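Local coordinates for ribulose-1,5-bisphosphate carboxylase/oxygenase large subunit (Rhodopseudomonas palustris, PDB 3QFW), which is a RuBisCO-like protein that probably catalyses a magnesium-dependent reaction on a sugar-phosphate-like substrate, at residues I50-D56 against V67-A72; M212-L216 against I242-A246. Numbering follows the deposited sequence.

Contact 1. Residues I50-D56 against V67-A72; sequences IVGRVED and VRIGLA
Segments 50-56 and 67-72 run antiparallel, the axes of strands 53-56 and 67-71 approaching to 4.5 Å with 137° between their N-to-C directions. Arg53 and Gly70 form a hydrogen-bonded pair, CA to CA 5.0 Å: Arg53 N donates to Gly70 O at 3.0 Å and Gly70 N to Arg53 O at 2.8 Å. Val54 and Ile69 are the next, non-hydrogen-bonded pair. A classic bulge follows. Glu55 takes helical angles (-74/-37), so it and Asp56 both face Arg68, whose O receives Glu55 N at 2.7 Å and, weakly, Asp56 N at 3.3 Å; Arg68 N closes the pair on Asp56 O at 3.0 Å. Before the strand, the chains part enough for one water to join Ile50 O (2.7 Å) to Ala72 N (2.8 Å).

The face carrying Val54 and Ile69 is apolar. Val54 (t) sets CG2 3.7 Å from CD1 of Ile69 (m, m), and its CG1 4.3 Å from Val67 CG1; beta-branched residues suit extended backbone, and helix 18-31 covers this face. Arg53, Asp56 and Arg68 lie on the other face, where charged side chains can meet solvent or a partner; Arg68 makes its salt bridge with Glu103. Gly70 leaves room for Glu55, whose CG lies 3.8 Å from Gly70 N. Small Ala72 lets Ile50 CD1 approach its CB to 4.1 Å.

Strand 64-71 also pairs with strand 8-15, leaving strand 53-59 outermost within this chain: a bulged beta hairpin of the N-terminal alpha/beta domain characteristic of the RuBisCO large-chain family.

Contact 2. Residues M212-L216 against I242-A246; sequences MRRQL and IVKEA
Two helical elements of the TIM barrel of the RuBisCO large-chain family meet here: a turn of helix 209-222, and the C-terminal part of helix 236-243, leading into the type I turn from Val243 to Ala246. Residues 212-216 are regularly helical, with Leu216 N bonded to Met212 O at 2.9 Å. Across the gap the nearest CA pairs are Arg213 with Ile242 at 7.2 Å and Leu216 with Ala246 at 7.5 Å, a spacing that side chains must fill. In the second segment Glu245 N bonds to Ile242 O at 2.9 Å and Ala246 N to Val243 O at 3.2 Å.

Met212 points toward the partner; its flexible, unbranched chain (m, t, m) brings CE to 3.8 Å from Ile242 CG1. Arg213 leaves the helix sideways, and its extended chain (m, t, t) lays CG 4.2 Å from Ile242 CD1 before the guanidinium meets Glu245, a pairing that suits the more open margin of the contact. The same guanidinium forms a salt bridge with Asp210 of the second subunit, so it links two acidic partners across the dimer. One turn after Met212, Leu216 (t, p) points into the interface, with CD2 4.2 Å from Ile242 CD1, 3.9 Å from Glu245 CB and 3.4 Å from Glu245 O; its branched end fills the space beside the turn. Ile242 (m, m) thus touches Met212, Arg213 and Leu216. The carboxylate of Glu245 (m, t) takes Arg213 NE on both oxygens, OE1 at 3.1 Å and OE2 at 3.2 Å, while Arg213 NH2 reaches OE1 at 3.2 Å.

Overall arrangement
The two contacts belong to different parts of the RuBisCO-type fold, and contact 1 closes before contact 2 opens along the chain. Their centres lie 36 Å apart and their nearest atoms about 19 Å, without touching. The centre of contact 1 lies about 27 Å from the centre of the chain, in the N-terminal domain; that of contact 2, among outer helical elements of the barrel, about 17 Å. Contact 1 packs Ile50 on Gln141 of the second subunit; contact 2 links Arg213 to Asp210 of the second subunit. In RuBisCO relatives the active site lies at the C-terminal ends of the barrel strands, completed by the other subunit's N-terminal domain; neither contact holds a ligand here.

Contact 1. Residues I50-D56 against V67-A72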
loop_
_atom_site.group_PDB
_atom_site.type_symbol
_atom_site.label_atom_id
_atom_site.label_comp_id
_atom_site.label_asym_id
_atom_site.label_seq_id
_atom_site.Cartn_x
_atom_site.Cartn_y
_atom_site.Cartn_z
ATOM N N ILE B 50 -12.880 1.896 -23.822
ATOM C CA ILE B 50 -12.395 2.185 -22.474
ATOM C C ILE B 50 -13.113 1.394 -21.379
ATOM O O ILE B 50 -12.475 0.910 -20.446
ATOM C CB ILE B 50 -12.471 3.689 -22.152
ATOM C CG1 ILE B 50 -11.665 4.488 -23.178
ATOM C CG2 ILE B 50 -11.981 3.961 -20.734
ATOM C CD1 ILE B 50 -10.281 3.966 -23.399
ATOM N N VAL B 51 -14.434 1.283 -21.477
ATOM C CA VAL B 51 -15.174 0.425 -20.555
ATOM C C VAL B 51 -14.550 -0.979 -20.534
ATOM O O VAL B 51 -14.147 -1.502 -21.569
ATOM C CB VAL B 51 -16.656 0.323 -20.949
ATOM C CG1 VAL B 51 -17.398 -0.578 -19.984
ATOM C CG2 VAL B 51 -17.300 1.714 -20.985
ATOM N N GLY B 52 -14.461 -1.586 -19.357
ATOM C CA GLY B 52 -13.871 -2.913 -19.261
ATOM C C GLY B 52 -14.807 -3.966 -19.822
ATOM O O GLY B 52 -16.031 -3.848 -19.708
ATOM N N ARG B 53 -14.239 -4.992 -20.447
ATOM C CA ARG B 53 -15.039 -6.081 -20.978
ATOM C C ARG B 53 -14.967 -7.287 -20.063
ATOM O O ARG B 53 -13.890 -7.642 -19.585
ATOM C CB ARG B 53 -14.534 -6.492 -22.369
ATOM C CG ARG B 53 -14.552 -5.377 -23.402
ATOM C CD ARG B 53 -14.244 -5.909 -24.805
ATOM N NE ARG B 53 -12.898 -6.460 -24.915
ATOM C CZ ARG B 53 -12.339 -6.842 -26.058
ATOM N NH1 ARG B 53 -13.013 -6.723 -27.194
ATOM N NH2 ARG B 53 -11.107 -7.336 -26.069
ATOM N N VAL B 54 -16.104 -7.929 -19.826
ATOM C CA VAL B 54 -16.101 -9.238 -19.192
ATOM C C VAL B 54 -15.773 -10.286 -20.260
ATOM O O VAL B 54 -16.626 -10.645 -21.075
ATOM C CB VAL B 54 -17.457 -9.560 -18.528
ATOM C CG1 VAL B 54 -17.436 -10.958 -17.903
ATOM C CG2 VAL B 54 -17.812 -8.494 -17.487
ATOM N N GLU B 55 -14.527 -10.754 -20.268
ATOM C CA GLU B 55 -14.081 -11.725 -21.254
ATOM C C GLU B 55 -14.642 -13.103 -20.948
ATOM O O GLU B 55 -14.978 -13.865 -21.859
ATOM C CB GLU B 55 -12.551 -11.794 -21.291
ATOM C CG GLU B 55 -11.885 -10.554 -21.858
ATOM C CD GLU B 55 -11.778 -10.594 -23.366
ATOM O OE1 GLU B 55 -12.739 -10.168 -24.047
ATOM O OE2 GLU B 55 -10.728 -11.057 -23.870
ATOM N N ASP B 56 -14.735 -13.426 -19.663
ATOM C CA ASP B 56 -15.145 -14.763 -19.260
ATOM C C ASP B 56 -15.616 -14.843 -17.814
ATOM O O ASP B 56 -15.155 -14.094 -16.950
ATOM C CB ASP B 56 -13.994 -15.750 -19.458
ATOM C CG ASP B 56 -14.441 -17.191 -19.335
ATOM O OD1 ASP B 56 -15.321 -17.607 -20.124
ATOM O OD2 ASP B 56 -13.923 -17.906 -18.448
ATOM N N VAL B 67 -13.260 -14.525 -12.897
ATOM C CA VAL B 67 -13.752 -13.595 -13.899
ATOM C C VAL B 67 -12.591 -12.908 -14.591
ATOM O O VAL B 67 -11.764 -12.263 -13.951
ATOM C CB VAL B 67 -14.711 -12.558 -13.278
ATOM C CG1 VAL B 67 -15.151 -11.524 -14.318
ATOM C CG2 VAL B 67 -15.914 -13.269 -12.659
ATOM N N ARG B 68 -12.524 -13.087 -15.906
ATOM C CA ARG B 68 -11.512 -12.440 -16.728
ATOM C C ARG B 68 -12.055 -11.132 -17.279
ATOM O O ARG B 68 -13.093 -11.107 -17.952
ATOM C CB ARG B 68 -11.079 -13.362 -17.869
ATOM C CG ARG B 68 -10.131 -14.464 -17.430
ATOM C CD ARG B 68 -9.899 -15.503 -18.533
ATOM N NE ARG B 68 -9.225 -14.952 -19.707
ATOM C CZ ARG B 68 -7.906 -14.936 -19.884
ATOM N NH1 ARG B 68 -7.103 -15.416 -18.948
ATOM N NH2 ARG B 68 -7.388 -14.420 -20.991
ATOM N N ILE B 69 -11.351 -10.046 -16.987
ATOM C CA ILE B 69 -11.749 -8.730 -17.463
ATOM C C ILE B 69 -10.684 -8.157 -18.368
ATOM O O ILE B 69 -9.505 -8.132 -18.016
ATOM C CB ILE B 69 -11.965 -7.750 -16.297
ATOM C CG1 ILE B 69 -13.035 -8.288 -15.349
ATOM C CG2 ILE B 69 -12.362 -6.360 -16.824
ATOM C CD1 ILE B 69 -14.394 -8.407 -15.992
ATOM N N GLY B 70 -11.105 -7.703 -19.541
ATOM C CA GLY B 70 -10.209 -7.058 -20.477
ATOM C C GLY B 70 -10.232 -5.572 -20.212
ATOM O O GLY B 70 -11.267 -4.921 -20.381
ATOM N N LEU B 71 -9.097 -5.030 -19.792
ATOM C CA LEU B 71 -9.000 -3.618 -19.441
ATOM C C LEU B 71 -8.198 -2.863 -20.488
ATOM O O LEU B 71 -7.087 -3.258 -20.821
ATOM C CB LEU B 71 -8.348 -3.440 -18.064
ATOM C CG LEU B 71 -9.102 -3.971 -16.836
ATOM C CD1 LEU B 71 -8.265 -3.822 -15.566
ATOM C CD2 LEU B 71 -10.442 -3.271 -16.668
ATOM N N ALA B 72 -8.763 -1.779 -21.014
ATOM C CA ALA B 72 -8.054 -0.968 -22.000
ATOM C C ALA B 72 -6.681 -0.549 -21.484
ATOM O O ALA B 72 -6.577 0.085 -20.432
ATOM C CB ALA B 72 -8.868 0.249 -22.377
HETATM O O HOH W 1 -10.799 -0.856 -19.297
#

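Contact 2. Residues M212-L216 against I242-A246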
loop_
_atom_site.group_PDB
_atom_site.type_symbol
_atom_site.label_atom_id
_atom_site.label_comp_id
_atom_site.label_asym_id
_atom_site.label_seq_id
_atom_site.Cartn_x
_atom_site.Cartn_y
_atom_site.Cartn_z
ATOM N N MET B 212 14.746 7.186 0.865
ATOM C CA MET B 212 15.252 5.969 0.235
ATOM C C MET B 212 16.538 6.205 -0.570
ATOM O O MET B 212 17.473 5.420 -0.480
ATOM C CB MET B 212 14.171 5.270 -0.606
ATOM C CG MET B 212 13.235 4.360 0.215
ATOM S SD MET B 212 12.361 3.096 -0.766
ATOM C CE MET B 212 11.536 4.151 -1.951
ATOM N N ARG B 213 16.588 7.293 -1.337
ATOM C CA ARG B 213 17.770 7.585 -2.145
ATOM C C ARG B 213 18.970 7.939 -1.279
ATOM O O ARG B 213 20.097 7.584 -1.613
ATOM C CB ARG B 213 17.517 8.720 -3.139
ATOM C CG ARG B 213 16.483 8.433 -4.218
ATOM C CD ARG B 213 16.266 9.662 -5.108
ATOM N NE ARG B 213 15.577 9.327 -6.355
ATOM C CZ ARG B 213 14.622 10.065 -6.914
ATOM N NH1 ARG B 213 14.227 11.193 -6.343
ATOM N NH2 ARG B 213 14.058 9.676 -8.049
ATOM N N ARG B 214 18.734 8.655 -0.182
ATOM C CA ARG B 214 19.802 8.975 0.761
ATOM C C ARG B 214 20.385 7.696 1.338
ATOM O O ARG B 214 21.603 7.533 1.429
ATOM C CB ARG B 214 19.273 9.850 1.902
ATOM C CG ARG B 214 20.308 10.194 2.975
ATOM C CD ARG B 214 19.691 11.084 4.062
ATOM N NE ARG B 214 18.965 12.213 3.484
ATOM C CZ ARG B 214 19.309 13.489 3.638
ATOM N NH1 ARG B 214 20.368 13.812 4.371
ATOM N NH2 ARG B 214 18.589 14.445 3.066
ATOM N N GLN B 215 19.502 6.789 1.733
ATOM C CA GLN B 215 19.927 5.519 2.303
ATOM C C GLN B 215 20.631 4.638 1.270
ATOM O O GLN B 215 21.559 3.898 1.605
ATOM C CB GLN B 215 18.751 4.805 2.967
ATOM C CG GLN B 215 18.374 5.451 4.300
ATOM C CD GLN B 215 16.968 5.131 4.758
ATOM O OE1 GLN B 215 16.423 4.067 4.463
ATOM N NE2 GLN B 215 16.366 6.069 5.485
ATOM N N LEU B 216 20.194 4.733 0.018
ATOM C CA LEU B 216 20.867 4.034 -1.074
ATOM C C LEU B 216 22.260 4.621 -1.255
ATOM O O LEU B 216 23.215 3.904 -1.565
ATOM C CB LEU B 216 20.074 4.175 -2.374
ATOM C CG LEU B 216 20.696 3.463 -3.581
ATOM C CD1 LEU B 216 20.741 1.977 -3.323
ATOM C CD2 LEU B 216 19.921 3.770 -4.846
ATOM N N ILE B 242 13.712 3.151 -7.305
ATOM C CA ILE B 242 14.932 2.727 -6.618
ATOM C C ILE B 242 15.620 1.597 -7.374
ATOM O O ILE B 242 16.851 1.554 -7.458
ATOM C CB ILE B 242 14.667 2.286 -5.159
ATOM C CG1 ILE B 242 14.528 3.509 -4.255
ATOM C CG2 ILE B 242 15.809 1.438 -4.628
ATOM C CD1 ILE B 242 15.820 4.299 -4.080
ATOM N N VAL B 243 14.831 0.674 -7.916
ATOM C CA VAL B 243 15.399 -0.422 -8.701
ATOM C C VAL B 243 16.263 0.138 -9.827
ATOM O O VAL B 243 17.355 -0.361 -10.095
ATOM C CB VAL B 243 14.292 -1.328 -9.287
ATOM C CG1 VAL B 243 14.834 -2.204 -10.422
ATOM C CG2 VAL B 243 13.664 -2.183 -8.183
ATOM N N LYS B 244 15.770 1.188 -10.475
ATOM C CA LYS B 244 16.500 1.842 -11.560
ATOM C C LYS B 244 17.758 2.590 -11.115
ATOM O O LYS B 244 18.579 2.987 -11.948
ATOM C CB LYS B 244 15.568 2.789 -12.315
ATOM C CG LYS B 244 14.661 2.077 -13.294
ATOM C CD LYS B 244 13.524 2.970 -13.725
ATOM C CE LYS B 244 12.612 2.256 -14.701
ATOM N NZ LYS B 244 11.415 3.087 -15.044
ATOM N N GLU B 245 17.903 2.781 -9.809
ATOM C CA GLU B 245 19.057 3.483 -9.250
ATOM C C GLU B 245 19.968 2.531 -8.470
ATOM O O GLU B 245 21.040 2.916 -7.985
ATOM C CB GLU B 245 18.578 4.651 -8.370
ATOM C CG GLU B 245 17.829 5.733 -9.156
ATOM C CD GLU B 245 17.184 6.792 -8.273
ATOM O OE1 GLU B 245 16.347 7.569 -8.791
ATOM O OE2 GLU B 245 17.507 6.852 -7.065
ATOM N N ALA B 246 19.544 1.275 -8.373
ATOM C CA ALA B 246 20.232 0.276 -7.557
ATOM C C ALA B 246 21.678 -0.012 -8.001
ATOM O O ALA B 246 22.536 -0.309 -7.174
ATOM C CB ALA B 246 19.419 -1.014 -7.502
#